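Local coordinates for protein DNA-3-methyladenine glycosidase II, putative (Deinococcus radiodurans, PDB 2YG9) that belongs to the all-helical HhH-GPD superfamily of base excision DNA repair proteins and probably takes part in DNA repair, at residues 19-23 / 137-143; 49-55 / 209-214. All blocks are in the same frame, centred on the assembly; numbering follows the deposited sequence.

Interaction 1 (19-23 / 137-143)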
loop_
_atom_site.group_PDB
_atom_site.type_symbol
_atom_site.label_atom_id
_atom_site.label_comp_id
_atom_site.label_asym_id
_atom_site.label_seq_id
_atom_site.Cartn_x
_atom_site.Cartn_y
_atom_site.Cartn_z
ATOM N N LEU A 19 16.235 14.017 3.710
ATOM C CA LEU A 19 14.977 13.240 3.437
ATOM C C LEU A 19 13.875 13.698 4.399
ATOM O O LEU A 19 14.152 13.925 5.579
ATOM C CB LEU A 19 15.251 11.731 3.595
ATOM C CG LEU A 19 14.687 10.706 2.586
ATOM C CD1 LEU A 19 14.234 11.340 1.245
ATOM C CD2 LEU A 19 15.714 9.560 2.361
ATOM N N PRO A 20 12.626 13.839 3.907
ATOM C CA PRO A 20 11.591 14.353 4.799
ATOM C C PRO A 20 11.351 13.482 6.042
ATOM O O PRO A 20 11.404 12.256 5.952
ATOM C CB PRO A 20 10.329 14.389 3.906
ATOM C CG PRO A 20 10.804 14.329 2.501
ATOM C CD PRO A 20 12.098 13.549 2.557
ATOM N N ALA A 21 11.081 14.135 7.183
ATOM C CA ALA A 21 10.747 13.440 8.430
ATOM C C ALA A 21 9.473 12.630 8.240
ATOM O O ALA A 21 8.547 13.067 7.543
ATOM C CB ALA A 21 10.564 14.421 9.573
ATOM N N VAL A 22 9.439 11.460 8.878
ATOM C CA VAL A 22 8.304 10.569 8.789
ATOM C C VAL A 22 7.075 11.310 9.333
ATOM O O VAL A 22 7.107 11.869 10.436
ATOM C CB VAL A 22 8.551 9.277 9.601
ATOM C CG1 VAL A 22 7.476 8.252 9.322
ATOM C CG2 VAL A 22 9.909 8.711 9.277
ATOM N N LEU A 23 5.993 11.292 8.563
ATOM C CA LEU A 23 4.716 11.840 9.011
ATOM C C LEU A 23 3.889 10.743 9.674
ATOM O O LEU A 23 3.762 9.620 9.114
ATOM C CB LEU A 23 3.970 12.463 7.825
ATOM C CG LEU A 23 4.655 13.652 7.132
ATOM C CD1 LEU A 23 4.117 13.899 5.725
ATOM C CD2 LEU A 23 4.529 14.918 7.971
ATOM N N SER A 137 8.929 2.708 11.921
ATOM C CA SER A 137 8.211 3.925 12.306
ATOM C C SER A 137 9.037 5.150 12.159
ATOM O O SER A 137 8.488 6.227 11.965
ATOM C CB SER A 137 7.774 3.875 13.783
ATOM O OG SER A 137 6.439 3.457 13.852
ATOM N N GLY A 138 10.340 4.996 12.339
ATOM C CA GLY A 138 11.258 6.118 12.288
ATOM C C GLY A 138 11.920 6.346 10.948
ATOM O O GLY A 138 12.605 7.343 10.777
ATOM N N GLN A 139 11.700 5.449 9.984
ATOM C CA GLN A 139 12.352 5.556 8.669
ATOM C C GLN A 139 11.555 6.423 7.697
ATOM O O GLN A 139 10.355 6.226 7.558
ATOM C CB GLN A 139 12.531 4.171 8.066
ATOM C CG GLN A 139 13.380 3.228 8.915
ATOM C CD GLN A 139 14.818 3.200 8.454
ATOM O OE1 GLN A 139 15.688 3.892 9.016
ATOM N NE2 GLN A 139 15.080 2.429 7.393
ATOM N N PRO A 140 12.208 7.387 7.020
ATOM C CA PRO A 140 11.524 8.121 5.949
ATOM C C PRO A 140 10.999 7.200 4.868
ATOM O O PRO A 140 11.631 6.176 4.576
ATOM C CB PRO A 140 12.637 8.997 5.352
ATOM C CG PRO A 140 13.599 9.163 6.396
ATOM C CD PRO A 140 13.585 7.875 7.191
ATOM N N ASP A 141 9.878 7.590 4.265
ATOM C CA ASP A 141 9.197 6.827 3.197
ATOM C C ASP A 141 10.194 6.262 2.186
ATOM O O ASP A 141 10.202 5.069 1.866
ATOM C CB ASP A 141 8.223 7.704 2.406
ATOM C CG ASP A 141 7.006 8.114 3.178
ATOM O OD1 ASP A 141 6.928 7.915 4.396
ATOM O OD2 ASP A 141 6.094 8.685 2.534
ATOM N N GLU A 142 11.033 7.136 1.661
ATOM C CA GLU A 142 11.954 6.735 0.595
ATOM C C GLU A 142 12.983 5.676 0.975
ATOM O O GLU A 142 13.405 4.866 0.142
ATOM C CB GLU A 142 12.630 7.984 0.026
ATOM C CG GLU A 142 11.651 8.790 -0.862
ATOM C CD GLU A 142 11.235 8.023 -2.103
ATOM O OE1 GLU A 142 12.101 7.501 -2.818
ATOM O OE2 GLU A 142 10.035 7.953 -2.390
ATOM N N LEU A 143 13.410 5.708 2.227
ATOM C CA LEU A 143 14.344 4.707 2.728
ATOM C C LEU A 143 13.657 3.342 2.886
ATOM O O LEU A 143 14.252 2.313 2.569
ATOM C CB LEU A 143 14.965 5.119 4.060
ATOM C CG LEU A 143 15.859 6.369 4.163
ATOM C CD1 LEU A 143 16.498 6.402 5.554
ATOM C CD2 LEU A 143 16.982 6.522 3.096
HETATM O O HOH W 1 9.329 10.604 4.622
HETATM O O HOH W 2 5.889 9.972 6.085
#
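Val22 and Pro140 mark the closest backbone approach, 4.9 Å between their CA atoms, where the extended N-terminal segment 19-23 passes over the turn that leads into helix 141-149 of the all-helical HhH-GPD fold. No direct hydrogen bond crosses between the segments; two waters bridge them, one from backbone to backbone and one from a backbone amide to the Asp141 carboxylate. The first donates a hydrogen bond to Pro20 O and accepts one from Asp141 N, an amide in the first turn of the helix. The other accepts from Leu23 N and donates to Asp141 OD1, a carboxylate oxygen that also forms a salt bridge with Arg169. Pro140 is compatible with the N-cap position, since its ring restricts phi to values near the -57° found here, and the ring also offers carbon to the neighbouring segment: CB lies 3.8 Å from Leu19 CG and 3.5 Å from Pro20 O. Leu19 also lays its methyl CD1 against Glu142 CB at 3.9 Å, the aliphatic root of a side chain whose carboxylate turns off to a salt bridge with Arg156. At the other end, Val22 sets both its methyls against carbonyl groups of the turn. With CG1 anti to the backbone N (chi1 -170°), that methyl reaches Ser137 O at 3.5 Å, while CG2 presses on Gln139 O at 3.1 Å.

Interaction 2 (49-55 / 209-214)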
loop_
_atom_site.group_PDB
_atom_site.type_symbol
_atom_site.label_atom_id
_atom_site.label_comp_id
_atom_site.label_asym_id
_atom_site.label_seq_id
_atom_site.Cartn_x
_atom_site.Cartn_y
_atom_site.Cartn_z
ATOM N N CYS A 49 -17.931 11.191 -2.693
ATOM C CA CYS A 49 -17.517 9.852 -2.255
ATOM C C CYS A 49 -17.812 9.646 -0.773
ATOM O O CYS A 49 -17.950 8.515 -0.327
ATOM C CB CYS A 49 -16.046 9.581 -2.592
ATOM S SG CYS A 49 -15.708 9.501 -4.346
ATOM N N GLY A 50 -17.945 10.735 -0.024
ATOM C CA GLY A 50 -18.214 10.648 1.398
ATOM C C GLY A 50 -16.980 10.309 2.233
ATOM O O GLY A 50 -15.823 10.538 1.829
ATOM N N GLU A 51 -17.235 9.772 3.419
ATOM C CA GLU A 51 -16.168 9.479 4.366
ATOM C C GLU A 51 -15.514 8.140 4.078
ATOM O O GLU A 51 -16.169 7.193 3.676
ATOM C CB GLU A 51 -16.700 9.496 5.795
ATOM C CG GLU A 51 -15.623 9.811 6.801
ATOM C CD GLU A 51 -15.483 11.319 7.033
ATOM O OE1 GLU A 51 -16.524 11.889 7.484
ATOM O OE2 GLU A 51 -14.366 11.911 6.803
ATOM N N LEU A 52 -14.199 8.095 4.264
ATOM C CA LEU A 52 -13.401 6.875 4.107
ATOM C C LEU A 52 -12.874 6.468 5.475
ATOM O O LEU A 52 -12.561 7.325 6.283
ATOM C CB LEU A 52 -12.233 7.120 3.154
ATOM C CG LEU A 52 -12.502 7.540 1.714
ATOM C CD1 LEU A 52 -11.220 7.702 0.910
ATOM C CD2 LEU A 52 -13.429 6.528 1.089
ATOM N N PRO A 53 -12.803 5.155 5.764
ATOM C CA PRO A 53 -12.321 4.723 7.095
ATOM C C PRO A 53 -10.858 5.138 7.405
ATOM O O PRO A 53 -10.002 5.154 6.496
ATOM C CB PRO A 53 -12.431 3.206 7.045
ATOM C CG PRO A 53 -12.613 2.856 5.578
ATOM C CD PRO A 53 -13.137 4.032 4.873
ATOM N N VAL A 54 -10.598 5.485 8.658
ATOM C CA VAL A 54 -9.240 5.786 9.112
ATOM C C VAL A 54 -8.402 4.463 9.193
ATOM O O VAL A 54 -8.749 3.524 9.923
ATOM C CB VAL A 54 -9.238 6.564 10.471
ATOM C CG1 VAL A 54 -7.844 6.964 10.902
ATOM C CG2 VAL A 54 -10.086 7.843 10.405
ATOM N N LEU A 55 -7.283 4.417 8.480
ATOM C CA LEU A 55 -6.366 3.260 8.511
ATOM C C LEU A 55 -5.437 3.330 9.727
ATOM O O LEU A 55 -4.806 4.364 9.971
ATOM C CB LEU A 55 -5.490 3.205 7.242
ATOM C CG LEU A 55 -6.287 3.267 5.960
ATOM C CD1 LEU A 55 -5.417 3.169 4.749
ATOM C CD2 LEU A 55 -7.344 2.195 6.008
ATOM N N ARG A 209 -6.585 7.730 -2.024
ATOM C CA ARG A 209 -7.740 6.908 -1.686
ATOM C C ARG A 209 -9.058 7.483 -2.231
ATOM O O ARG A 209 -9.945 6.720 -2.685
ATOM C CB ARG A 209 -7.801 6.688 -0.173
ATOM C CG ARG A 209 -6.650 5.807 0.337
ATOM C CD ARG A 209 -6.709 5.672 1.859
ATOM N NE ARG A 209 -7.951 5.002 2.279
ATOM C CZ ARG A 209 -8.537 5.113 3.479
ATOM N NH1 ARG A 209 -8.066 5.927 4.408
ATOM N NH2 ARG A 209 -9.651 4.445 3.717
ATOM N N TYR A 210 -9.173 8.806 -2.237
ATOM C CA TYR A 210 -10.338 9.447 -2.860
ATOM C C TYR A 210 -10.352 9.320 -4.371
ATOM O O TYR A 210 -11.411 9.173 -4.957
ATOM C CB TYR A 210 -10.496 10.919 -2.406
ATOM C CG TYR A 210 -11.282 11.063 -1.119
ATOM C CD1 TYR A 210 -12.655 10.765 -1.073
ATOM C CD2 TYR A 210 -10.660 11.431 0.051
ATOM C CE1 TYR A 210 -13.382 10.860 0.126
ATOM C CE2 TYR A 210 -11.378 11.525 1.249
ATOM C CZ TYR A 210 -12.740 11.242 1.279
ATOM O OH TYR A 210 -13.405 11.356 2.498
ATOM N N LEU A 211 -9.194 9.382 -5.032
ATOM C CA LEU A 211 -9.163 9.068 -6.467
ATOM C C LEU A 211 -9.638 7.641 -6.791
ATOM O O LEU A 211 -10.409 7.414 -7.762
ATOM C CB LEU A 211 -7.773 9.322 -7.061
ATOM C CG LEU A 211 -7.314 10.784 -7.224
ATOM C CD1 LEU A 211 -5.915 10.794 -7.815
ATOM C CD2 LEU A 211 -8.305 11.583 -8.073
ATOM N N TRP A 212 -9.191 6.664 -6.007
ATOM C CA TRP A 212 -9.642 5.291 -6.220
ATOM C C TRP A 212 -11.140 5.184 -5.895
ATOM O O TRP A 212 -11.899 4.439 -6.560
ATOM C CB TRP A 212 -8.848 4.299 -5.349
ATOM C CG TRP A 212 -7.415 4.057 -5.794
ATOM C CD1 TRP A 212 -6.990 3.795 -7.052
ATOM C CD2 TRP A 212 -6.242 4.051 -4.964
ATOM N NE1 TRP A 212 -5.627 3.600 -7.065
ATOM C CE2 TRP A 212 -5.142 3.756 -5.797
ATOM C CE3 TRP A 212 -6.021 4.221 -3.592
ATOM C CZ2 TRP A 212 -3.828 3.661 -5.309
ATOM C CZ3 TRP A 212 -4.704 4.133 -3.112
ATOM C CH2 TRP A 212 -3.640 3.868 -3.975
ATOM N N ALA A 213 -11.580 5.915 -4.873
ATOM C CA ALA A 213 -12.991 5.860 -4.485
ATOM C C ALA A 213 -13.857 6.463 -5.607
ATOM O O ALA A 213 -14.927 5.970 -5.912
ATOM C CB ALA A 213 -13.244 6.582 -3.146
ATOM N N ASN A 214 -13.361 7.517 -6.240
ATOM C CA ASN A 214 -14.106 8.180 -7.292
ATOM C C ASN A 214 -14.194 7.279 -8.510
ATOM O O ASN A 214 -15.195 7.292 -9.248
ATOM C CB ASN A 214 -13.475 9.537 -7.609
ATOM C CG ASN A 214 -14.325 10.378 -8.519
ATOM O OD1 ASN A 214 -13.963 10.682 -9.676
ATOM N ND2 ASN A 214 -15.476 10.731 -8.029
HETATM O O HOH W 3 -12.802 10.586 5.030
#
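Leu52 and Tyr210 form the dense middle of this contact, in which the loop after helix 40-49 is laid along helix 204-219 of the all-helical HhH-GPD protein. The Leu52 methyl CD1 sits 3.6 Å from the ring centroid and only 2° off the ring normal, a CH-pi contact over the middle of the face. A branched leucine suits the spot: CD1 also touches Arg209 CB, and CD2 leans toward Ala213 CB, whose small methyl lets the loop come close to the helix. Beside them Cys49 turns its sulfur to the helix backbone, with SG 3.6 Å from Asn214 CA, and brings CB to the edge of the Tyr210 ring. The hydroxyl end of the ring is polar. Tyr210 OH donates to Gly50 O over 2.6 Å, holding the chain just where it leaves helix 40-49 with a positive phi that glycine adopts easily.

Toward solvent the packing gives way to water. Glu51 points its CB away from the helix, and its OE2 receives a bond from a water that also donates to Tyr210 OH and accepts from Leu52 N, so the phenol oxygen is gripped from both the loop and the water. The packing closes again at Arg209, whose long side chain reaches along the loop, bent at chi3 (63°), which turns its flat end toward Pro53. Leu52 CB lies over one face of the guanidinium and Leu55 CG over the opposite one. In the guanidinium plane, both terminal nitrogens converge on a single acceptor: NH1 lies 3.0 Å and NH2 2.9 Å from Pro53 O, the latter on a lone pair in the carbonyl plane.

The modelled chain begins with segment 19-23, passes helices 30-36 and 40-49, and reaches segment 49-55. It then runs through mostly helical structure to 137-143, where interaction 1 closes a loop of 113 intervening residues, and goes on to 209-214, where interaction 2 closes one of 153. The segments alternate, so the two closures cross rather than nest. Interaction 1 ties the N-terminal segment to the start of helix 141-149, and interaction 2 ties the loop after helix 40-49 to helix 204-219 near the C terminus. Their centres lie 24 Å apart, with nearest atoms about 10 Å apart, and they do not touch.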